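PDB 1GYH: arabinan endo-1,5-alpha-l-arabinosidase A from Cellvibrio cellulosa, which cleaves the alpha-1,5-arabinofuranosyl bonds of linear arabinan, releasing almost exclusively arabinotriose during breakdown of the plant cell wall. Local coordinates for residues 142-147 with 152-157; 130-133 with 139-142; 292-297 with 302-307. All blocks are in the same frame, centred on the assembly; numbering follows the deposited sequence.

Interaction 1: residues 142-147 with 152-157; sequences MSFGSF and KLFKLN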
loop_
_atom_site.group_PDB
_atom_site.type_symbol
_atom_site.label_atom_id
_atom_site.label_comp_id
_atom_site.label_asym_id
_atom_site.label_seq_id
_atom_site.Cartn_x
_atom_site.Cartn_y
_atom_site.Cartn_z
ATOM N N MET A 142 -7.302 -2.809 9.641
ATOM C CA MET A 142 -6.233 -3.042 8.666
ATOM C C MET A 142 -6.713 -3.942 7.554
ATOM O O MET A 142 -7.298 -5.017 7.813
ATOM C CB MET A 142 -4.999 -3.679 9.368
ATOM C CG MET A 142 -3.862 -4.009 8.385
ATOM S SD MET A 142 -2.395 -4.810 9.127
ATOM C CE MET A 142 -1.741 -3.452 10.115
ATOM N N SER A 143 -6.504 -3.513 6.312
ATOM C CA SER A 143 -6.576 -4.391 5.168
ATOM C C SER A 143 -5.150 -4.781 4.764
ATOM O O SER A 143 -4.213 -4.033 4.963
ATOM C CB SER A 143 -7.322 -3.747 3.978
ATOM O OG SER A 143 -6.633 -2.620 3.432
ATOM N N PHE A 144 -4.996 -5.944 4.174
ATOM C CA PHE A 144 -3.681 -6.382 3.701
ATOM C C PHE A 144 -3.836 -7.564 2.755
ATOM O O PHE A 144 -4.929 -8.135 2.613
ATOM C CB PHE A 144 -2.778 -6.796 4.895
ATOM C CG PHE A 144 -3.144 -8.161 5.484
ATOM C CD1 PHE A 144 -4.156 -8.272 6.435
ATOM C CD2 PHE A 144 -2.480 -9.323 5.072
ATOM C CE1 PHE A 144 -4.507 -9.494 6.961
ATOM C CE2 PHE A 144 -2.835 -10.572 5.600
ATOM C CZ PHE A 144 -3.828 -10.667 6.536
ATOM N N GLY A 145 -2.744 -7.938 2.101
ATOM C CA GLY A 145 -2.709 -9.218 1.412
ATOM C C GLY A 145 -2.064 -9.211 0.039
ATOM O O GLY A 145 -1.832 -8.143 -0.565
ATOM N N SER A 146 -1.740 -10.414 -0.434
ATOM C CA SER A 146 -1.071 -10.621 -1.744
ATOM C C SER A 146 -1.100 -12.094 -2.086
ATOM O O SER A 146 -0.602 -12.908 -1.305
ATOM C CB SER A 146 0.397 -10.165 -1.653
ATOM O OG SER A 146 1.118 -10.411 -2.872
ATOM N N PHE A 147 -1.725 -12.443 -3.207
ATOM C CA PHE A 147 -1.813 -13.815 -3.694
ATOM C C PHE A 147 -2.486 -14.748 -2.651
ATOM O O PHE A 147 -3.307 -14.318 -1.838
ATOM C CB PHE A 147 -0.403 -14.292 -4.221
ATOM C CG PHE A 147 0.050 -13.644 -5.539
ATOM C CD1 PHE A 147 0.410 -12.298 -5.611
ATOM C CD2 PHE A 147 0.150 -14.384 -6.688
ATOM C CE1 PHE A 147 0.817 -11.729 -6.793
ATOM C CE2 PHE A 147 0.577 -13.799 -7.917
ATOM C CZ PHE A 147 0.919 -12.504 -7.964
ATOM N N LYS A 152 -7.666 -9.325 2.951
ATOM C CA LYS A 152 -8.380 -9.441 4.205
ATOM C C LYS A 152 -8.446 -8.116 4.956
ATOM O O LYS A 152 -7.632 -7.216 4.749
ATOM C CB LYS A 152 -7.700 -10.445 5.166
ATOM C CG LYS A 152 -7.464 -11.885 4.651
ATOM C CD LYS A 152 -8.698 -12.695 4.650
ATOM C CE LYS A 152 -8.446 -14.215 4.375
ATOM N NZ LYS A 152 -9.765 -14.892 4.185
ATOM N N LEU A 153 -9.421 -8.032 5.848
ATOM C CA LEU A 153 -9.651 -6.880 6.698
ATOM C C LEU A 153 -9.883 -7.340 8.107
ATOM O O LEU A 153 -10.697 -8.216 8.326
ATOM C CB LEU A 153 -10.914 -6.120 6.208
ATOM C CG LEU A 153 -11.234 -4.813 6.913
ATOM C CD1 LEU A 153 -10.376 -3.674 6.349
ATOM C CD2 LEU A 153 -12.778 -4.458 6.871
ATOM N N PHE A 154 -9.207 -6.768 9.096
ATOM C CA PHE A 154 -9.474 -7.141 10.472
ATOM C C PHE A 154 -9.457 -5.947 11.379
ATOM O O PHE A 154 -8.816 -4.950 11.087
ATOM C CB PHE A 154 -8.522 -8.255 11.038
ATOM C CG PHE A 154 -7.092 -7.820 11.213
ATOM C CD1 PHE A 154 -6.198 -7.925 10.154
ATOM C CD2 PHE A 154 -6.630 -7.330 12.425
ATOM C CE1 PHE A 154 -4.905 -7.496 10.267
ATOM C CE2 PHE A 154 -5.278 -6.914 12.556
ATOM C CZ PHE A 154 -4.431 -7.004 11.465
ATOM N N LYS A 155 -10.167 -6.074 12.489
ATOM C CA LYS A 155 -10.253 -4.978 13.457
ATOM C C LYS A 155 -9.009 -4.844 14.366
ATOM O O LYS A 155 -8.507 -5.843 14.941
ATOM C CB LYS A 155 -11.528 -5.107 14.270
ATOM C CG LYS A 155 -11.874 -3.842 15.087
ATOM C CD LYS A 155 -13.396 -3.838 15.437
ATOM C CE LYS A 155 -13.711 -4.424 16.730
ATOM N NZ LYS A 155 -15.260 -4.444 16.968
ATOM N N LEU A 156 -8.486 -3.619 14.476
ATOM C CA LEU A 156 -7.282 -3.351 15.307
ATOM C C LEU A 156 -7.673 -3.024 16.736
ATOM O O LEU A 156 -8.793 -2.550 16.982
ATOM C CB LEU A 156 -6.455 -2.197 14.734
ATOM C CG LEU A 156 -5.675 -2.575 13.468
ATOM C CD1 LEU A 156 -5.238 -1.346 12.709
ATOM C CD2 LEU A 156 -4.459 -3.475 13.825
ATOM N N ASN A 157 -6.771 -3.323 17.680
ATOM C CA ASN A 157 -6.984 -3.037 19.080
ATOM C C ASN A 157 -6.856 -1.547 19.326
ATOM O O ASN A 157 -6.598 -0.791 18.396
ATOM C CB ASN A 157 -6.046 -3.857 20.029
ATOM C CG ASN A 157 -4.578 -3.455 19.936
ATOM O OD1 ASN A 157 -4.202 -2.667 19.088
ATOM N ND2 ASN A 157 -3.746 -4.028 20.798
#
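Met142 and Phe154 lie side by side on one face of the sheet, and their contact is the apolar centre of this pair of strands. CB of Met142 sits over the phenyl face in a CH-pi contact, 4.3 Å from the centroid of the Phe154 ring. Further out, Met142 SD comes obliquely to the same ring, 3.8 Å from Phe154 CZ, a Met-aromatic contact that suits a long, polarisable side chain. With CG trans to the backbone N (chi1 177°), the methionine runs out alongside its neighbour before bending at the sulfur. Phe144 crosses Phe154 at about a right angle, its CE1 3.9 Å from Phe154 CE1, and CB of Lys152 fills in obliquely against the Phe144 ring. Both phenylalanines place CG between backbone N and carbonyl carbon (chi1 76° for Phe144), which tips each ring across toward the opposite strand. Leu156 CD1 closes the far end, against Met142 CB. On the other face Ser143 and Leu153 meet modestly, CB to CD1, a small residue facing a branched one where the backbones come closest.

Outward lies the backbone ladder: Met142 and Phe154 exchange two bonds, Phe154 N reaching Met142 O at 2.9 Å, and Phe144 and Lys152 exchange two more, with Lys152 N to Phe144 O nearly straight at 169°. Beyond its apolar CB, the Lys152 chain turns away, so that NZ can bond to Ser171 OG on the next strand. Past the ladder, Ser146, a probable substrate-binding residue, bonds through OG to Glu192, the likely proton donor. This is an antiparallel beta hairpin within one blade of the five-bladed propeller of family 43, the chain beyond its first strand leading to the catalytic centre.

Interaction 2: residues 130-133 with 139-142; sequences PAII and QVWM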
loop_
_atom_site.group_PDB
_atom_site.type_symbol
_atom_site.label_atom_id
_atom_site.label_comp_id
_atom_site.label_asym_id
_atom_site.label_seq_id
_atom_site.Cartn_x
_atom_site.Cartn_y
_atom_site.Cartn_z
ATOM N N PRO A 130 0.024 -3.668 4.251
ATOM C CA PRO A 130 -1.029 -3.108 5.095
ATOM C C PRO A 130 -1.564 -1.758 4.585
ATOM O O PRO A 130 -0.834 -0.977 3.934
ATOM C CB PRO A 130 -0.324 -2.892 6.430
ATOM C CG PRO A 130 1.036 -2.629 6.053
ATOM C CD PRO A 130 1.326 -3.578 4.930
ATOM N N ALA A 131 -2.847 -1.515 4.895
ATOM C CA ALA A 131 -3.488 -0.200 4.673
ATOM C C ALA A 131 -4.498 0.055 5.793
ATOM O O ALA A 131 -5.306 -0.846 6.102
ATOM C CB ALA A 131 -4.130 -0.107 3.301
ATOM N N ILE A 132 -4.462 1.245 6.409
ATOM C CA ILE A 132 -5.260 1.496 7.608
ATOM C C ILE A 132 -6.477 2.373 7.260
ATOM O O ILE A 132 -6.316 3.380 6.591
ATOM C CB ILE A 132 -4.422 2.205 8.693
ATOM C CG1 ILE A 132 -3.068 1.476 8.976
ATOM C CG2 ILE A 132 -5.214 2.374 9.965
ATOM C CD1 ILE A 132 -3.200 0.007 9.403
ATOM N N ILE A 133 -7.651 1.996 7.755
ATOM C CA ILE A 133 -8.916 2.722 7.471
ATOM C C ILE A 133 -9.790 2.802 8.718
ATOM O O ILE A 133 -10.002 1.803 9.412
ATOM C CB ILE A 133 -9.698 2.086 6.289
ATOM C CG1 ILE A 133 -10.980 2.901 5.960
ATOM C CG2 ILE A 133 -10.120 0.610 6.592
ATOM C CD1 ILE A 133 -10.664 4.286 5.366
ATOM N N GLN A 139 -14.017 2.861 15.066
ATOM C CA GLN A 139 -13.189 1.643 14.931
ATOM C C GLN A 139 -12.128 1.856 13.853
ATOM O O GLN A 139 -12.347 2.618 12.899
ATOM C CB GLN A 139 -14.059 0.416 14.615
ATOM C CG GLN A 139 -15.130 0.135 15.669
ATOM C CD GLN A 139 -16.071 -1.054 15.330
ATOM O OE1 GLN A 139 -16.241 -1.955 16.159
ATOM N NE2 GLN A 139 -16.715 -1.020 14.155
ATOM N N VAL A 140 -10.970 1.193 14.015
ATOM C CA VAL A 140 -9.881 1.265 13.044
ATOM C C VAL A 140 -9.551 -0.148 12.571
ATOM O O VAL A 140 -9.527 -1.086 13.373
ATOM C CB VAL A 140 -8.650 1.967 13.635
ATOM C CG1 VAL A 140 -7.585 2.110 12.581
ATOM C CG2 VAL A 140 -9.021 3.352 14.143
ATOM N N TRP A 141 -9.364 -0.280 11.268
ATOM C CA TRP A 141 -9.185 -1.568 10.586
ATOM C C TRP A 141 -7.878 -1.609 9.780
ATOM O O TRP A 141 -7.409 -0.591 9.274
ATOM C CB TRP A 141 -10.375 -1.835 9.644
ATOM C CG TRP A 141 -11.779 -1.795 10.283
ATOM C CD1 TRP A 141 -12.533 -0.671 10.578
ATOM C CD2 TRP A 141 -12.583 -2.916 10.670
ATOM N NE1 TRP A 141 -13.727 -1.038 11.142
ATOM C CE2 TRP A 141 -13.794 -2.410 11.190
ATOM C CE3 TRP A 141 -12.403 -4.312 10.620
ATOM C CZ2 TRP A 141 -14.805 -3.243 11.672
ATOM C CZ3 TRP A 141 -13.391 -5.127 11.089
ATOM C CH2 TRP A 141 -14.594 -4.598 11.614
ATOM N N MET A 142 -7.302 -2.809 9.641
ATOM C CA MET A 142 -6.233 -3.042 8.666
ATOM C C MET A 142 -6.713 -3.942 7.554
ATOM O O MET A 142 -7.298 -5.017 7.813
ATOM C CB MET A 142 -4.999 -3.679 9.368
ATOM C CG MET A 142 -3.862 -4.009 8.385
ATOM S SD MET A 142 -2.395 -4.810 9.127
ATOM C CE MET A 142 -1.741 -3.452 10.115
#
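Ile132 and Val140 make the tightest apolar touch between these strands, CG2 of Ile132 lying 3.5 Å from Val140 CG1, where two branched side chains cross at an angle. The other branch of Ile132 goes to Met142: with CG1 beside the backbone N (chi1 -51°), CD1 extends to within 3.8 Å of Met142 CE. Pro130 completes this patch, its ring carbon CB resting 3.9 Å from Met142 SD, so the flexible thioether end of the methionine is received by a proline and an isoleucine. On the reverse face Ile133 CG2 packs against Trp141 CB. The indole itself then leads away from Ile133, and its NE1 bonds to Asp135 in the connecting loop.

Backbone hydrogen bonds form one pair, between Ile133 and Trp141. Ile133 N reaches Trp141 O at 3.0 Å, fairly straight at 167°, while Trp141 N reaches Ile133 O at 2.9 Å. The carbonyl of Ile133 also lies at the edge of the indole, near its plane, 3.7 Å from Trp141 CD1.

Weaker CA-H...O contacts fill the intervals of the ladder. CA of Ile132 approaches Trp141 O at 3.4 Å, and Met142 CA approaches Ala131 O. Ile132 N points away from strand 140-144 and bonds to Asp68 OD2, while the adjoining Ala131 with Ser143 continues the antiparallel pairing.

Beta-branched residues, which favour extended backbone, lie on both faces, Ile132 and Val140 on one and Ile133 on the other, where Trp141 joins it. Chemically, the Ile133-Trp141 pair satisfies its own N-H and C=O groups, and the side-chain contacts between the two segments are apolar, while carboxylates from outside, Asp68 and Asp135, take the Ile132 N-H and the indole N-H.

Interaction 3: residues 292-297 with 302-307; sequences LNLHWD and PQVDEK
The indole of Trp296 carries Pro302 over one face: CB of the proline is 4.1 Å from the centroid of the six-membered ring, 26° off its normal, in a CH-pi contact. Proline suits this place, since its compact, rigid ring presents several C-H groups to the flat surface. Tyr204 and the indole meet edge-to-face, and at the indole's edge NE1 bonds to Asp272 on the preceding strand. The imidazole of His295 has Gln303 O at its edge, near the ring plane, 3.7 Å from ND1.

Beside Pro302, Leu294 CD1 touches both its CB and Val304 CG1, at 3.8 and 3.7 Å, and Leu292 CD2 reaches on to Val304 CB, so that apolar branches line one side. Backbone bonds join His295 and Gln303: His295 N to Gln303 O is 2.8 Å, whereas Gln303 N meets His295 O from well above its carbonyl plane. Further along, the ladder gives way to a water that accepts a hydrogen bond from Asp305 N and donates one to Asn293 O. Asp305 OD1 then accepts from Lys307 N, a capping bond at the turn into helix 308-311. Together these features make the outer antiparallel hairpin of a propeller blade, closed by its short edge strand 302-303.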
loop_
_atom_site.group_PDB
_atom_site.type_symbol
_atom_site.label_atom_id
_atom_site.label_comp_id
_atom_site.label_asym_id
_atom_site.label_seq_id
_atom_site.Cartn_x
_atom_site.Cartn_y
_atom_site.Cartn_z
ATOM N N LEU A 292 -1.452 11.662 -9.434
ATOM C CA LEU A 292 -2.463 12.012 -10.430
ATOM C C LEU A 292 -3.680 12.609 -9.740
ATOM O O LEU A 292 -4.004 12.230 -8.600
ATOM C CB LEU A 292 -2.944 10.791 -11.218
ATOM C CG LEU A 292 -1.901 10.060 -12.109
ATOM C CD1 LEU A 292 -1.169 9.153 -11.264
ATOM C CD2 LEU A 292 -2.594 9.236 -13.221
ATOM N N ASN A 293 -4.348 13.540 -10.424
ATOM C CA ASN A 293 -5.618 14.092 -9.903
ATOM C C ASN A 293 -6.721 13.061 -10.057
ATOM O O ASN A 293 -6.909 12.472 -11.114
ATOM C CB ASN A 293 -5.967 15.428 -10.604
ATOM C CG ASN A 293 -4.898 16.494 -10.388
ATOM O OD1 ASN A 293 -4.710 16.981 -9.260
ATOM N ND2 ASN A 293 -4.152 16.839 -11.470
ATOM N N LEU A 294 -7.433 12.809 -8.969
ATOM C CA LEU A 294 -8.468 11.808 -8.911
ATOM C C LEU A 294 -9.831 12.507 -9.071
ATOM O O LEU A 294 -10.240 13.300 -8.191
ATOM C CB LEU A 294 -8.380 11.059 -7.573
ATOM C CG LEU A 294 -9.177 9.767 -7.336
ATOM C CD1 LEU A 294 -8.981 8.737 -8.425
ATOM C CD2 LEU A 294 -8.739 9.191 -5.951
ATOM N N HIS A 295 -10.519 12.182 -10.161
ATOM C CA HIS A 295 -11.886 12.707 -10.467
ATOM C C HIS A 295 -12.972 11.638 -10.227
ATOM O O HIS A 295 -12.655 10.481 -9.958
ATOM C CB HIS A 295 -11.974 13.213 -11.925
ATOM C CG HIS A 295 -10.900 14.188 -12.268
ATOM N ND1 HIS A 295 -9.714 13.805 -12.864
ATOM C CD2 HIS A 295 -10.783 15.509 -12.004
ATOM C CE1 HIS A 295 -8.932 14.862 -12.985
ATOM N NE2 HIS A 295 -9.551 15.906 -12.463
ATOM N N TRP A 296 -14.245 12.047 -10.299
ATOM C CA TRP A 296 -15.396 11.152 -10.077
ATOM C C TRP A 296 -16.439 11.387 -11.150
ATOM O O TRP A 296 -16.815 12.527 -11.405
ATOM C CB TRP A 296 -15.979 11.338 -8.650
ATOM C CG TRP A 296 -14.898 11.254 -7.603
ATOM C CD1 TRP A 296 -14.052 12.249 -7.250
ATOM C CD2 TRP A 296 -14.473 10.091 -6.875
ATOM N NE1 TRP A 296 -13.139 11.800 -6.326
ATOM C CE2 TRP A 296 -13.368 10.473 -6.086
ATOM C CE3 TRP A 296 -14.904 8.754 -6.819
ATOM C CZ2 TRP A 296 -12.724 9.600 -5.227
ATOM C CZ3 TRP A 296 -14.248 7.880 -5.978
ATOM C CH2 TRP A 296 -13.171 8.303 -5.197
ATOM N N ASP A 297 -16.898 10.311 -11.789
ATOM C CA ASP A 297 -17.807 10.398 -12.915
ATOM C C ASP A 297 -19.268 10.444 -12.470
ATOM O O ASP A 297 -19.556 10.385 -11.287
ATOM C CB ASP A 297 -17.553 9.278 -13.975
ATOM C CG ASP A 297 -17.932 7.845 -13.509
ATOM O OD1 ASP A 297 -18.702 7.627 -12.520
ATOM O OD2 ASP A 297 -17.468 6.840 -14.151
ATOM N N PRO A 302 -14.378 6.460 -9.623
ATOM C CA PRO A 302 -13.160 7.246 -9.814
ATOM C C PRO A 302 -12.650 7.160 -11.223
ATOM O O PRO A 302 -12.863 6.154 -11.920
ATOM C CB PRO A 302 -12.144 6.628 -8.826
ATOM C CG PRO A 302 -12.629 5.225 -8.587
ATOM C CD PRO A 302 -14.156 5.269 -8.774
ATOM N N GLN A 303 -12.004 8.240 -11.643
ATOM C CA GLN A 303 -11.456 8.386 -12.983
ATOM C C GLN A 303 -10.153 9.201 -12.888
ATOM O O GLN A 303 -10.057 10.154 -12.085
ATOM C CB GLN A 303 -12.497 9.098 -13.861
ATOM C CG GLN A 303 -12.135 9.237 -15.253
ATOM C CD GLN A 303 -13.095 10.150 -16.036
ATOM O OE1 GLN A 303 -14.277 9.811 -16.237
ATOM N NE2 GLN A 303 -12.581 11.313 -16.476
ATOM N N VAL A 304 -9.144 8.798 -13.662
ATOM C CA VAL A 304 -7.894 9.550 -13.816
ATOM C C VAL A 304 -7.523 9.768 -15.286
ATOM O O VAL A 304 -8.014 9.064 -16.181
ATOM C CB VAL A 304 -6.734 8.870 -13.045
ATOM C CG1 VAL A 304 -6.991 8.891 -11.542
ATOM C CG2 VAL A 304 -6.489 7.419 -13.556
ATOM N N ASP A 305 -6.689 10.772 -15.543
ATOM C CA ASP A 305 -6.246 11.118 -16.884
ATOM C C ASP A 305 -4.835 10.518 -17.038
ATOM O O ASP A 305 -3.903 10.971 -16.398
ATOM C CB ASP A 305 -6.269 12.660 -17.056
ATOM C CG ASP A 305 -5.675 13.159 -18.384
ATOM O OD1 ASP A 305 -5.268 12.338 -19.273
ATOM O OD2 ASP A 305 -5.611 14.406 -18.622
ATOM N N GLU A 306 -4.701 9.484 -17.876
ATOM C CA GLU A 306 -3.408 8.781 -17.971
ATOM C C GLU A 306 -2.263 9.650 -18.532
ATOM O O GLU A 306 -1.086 9.315 -18.388
ATOM C CB GLU A 306 -3.556 7.403 -18.650
ATOM C CG GLU A 306 -3.679 7.323 -20.134
ATOM C CD GLU A 306 -3.320 5.895 -20.630
ATOM O OE1 GLU A 306 -3.962 4.859 -20.239
ATOM O OE2 GLU A 306 -2.366 5.802 -21.394
ATOM N N LYS A 307 -2.593 10.782 -19.149
ATOM C CA LYS A 307 -1.577 11.752 -19.567
ATOM C C LYS A 307 -0.745 12.287 -18.428
ATOM O O LYS A 307 0.402 12.661 -18.651
ATOM C CB LYS A 307 -2.218 12.917 -20.360
ATOM C CG LYS A 307 -2.745 12.458 -21.720
ATOM C CD LYS A 307 -3.838 13.369 -22.310
ATOM C CE LYS A 307 -3.389 14.770 -22.529
ATOM N NZ LYS A 307 -4.411 15.534 -23.354
HETATM O O HOH W 1 -5.994 12.614 -13.527
HETATM O O HOH W 2 -14.728 5.734 -14.138
HETATM O O HOH W 3 -16.758 7.480 -16.937
#

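Read from the N terminus, interaction 2 comes first: 130-133 and 139-142 close a hairpin with five residues between the segments. Interaction 1 follows at once, 142-147 and 152-157 closing another with four between. The two share Met142 and use opposite edges of strand 140-144, so they are consecutive hairpins of one meandering sheet, neither nested nor crossed. Lys155 NZ and Gln139 OE1, 2.8 Å apart, join the two directly by a probable hydrogen bond. Interaction 3 opens much later, when 292-297 and 302-307 close a hairpin in a different sheet. Its centre lies about 27 Å from that of interaction 1, and they do not touch. Interactions 1 and 2 thus tie three successive strands of one blade, interaction 3 the last two strands of another.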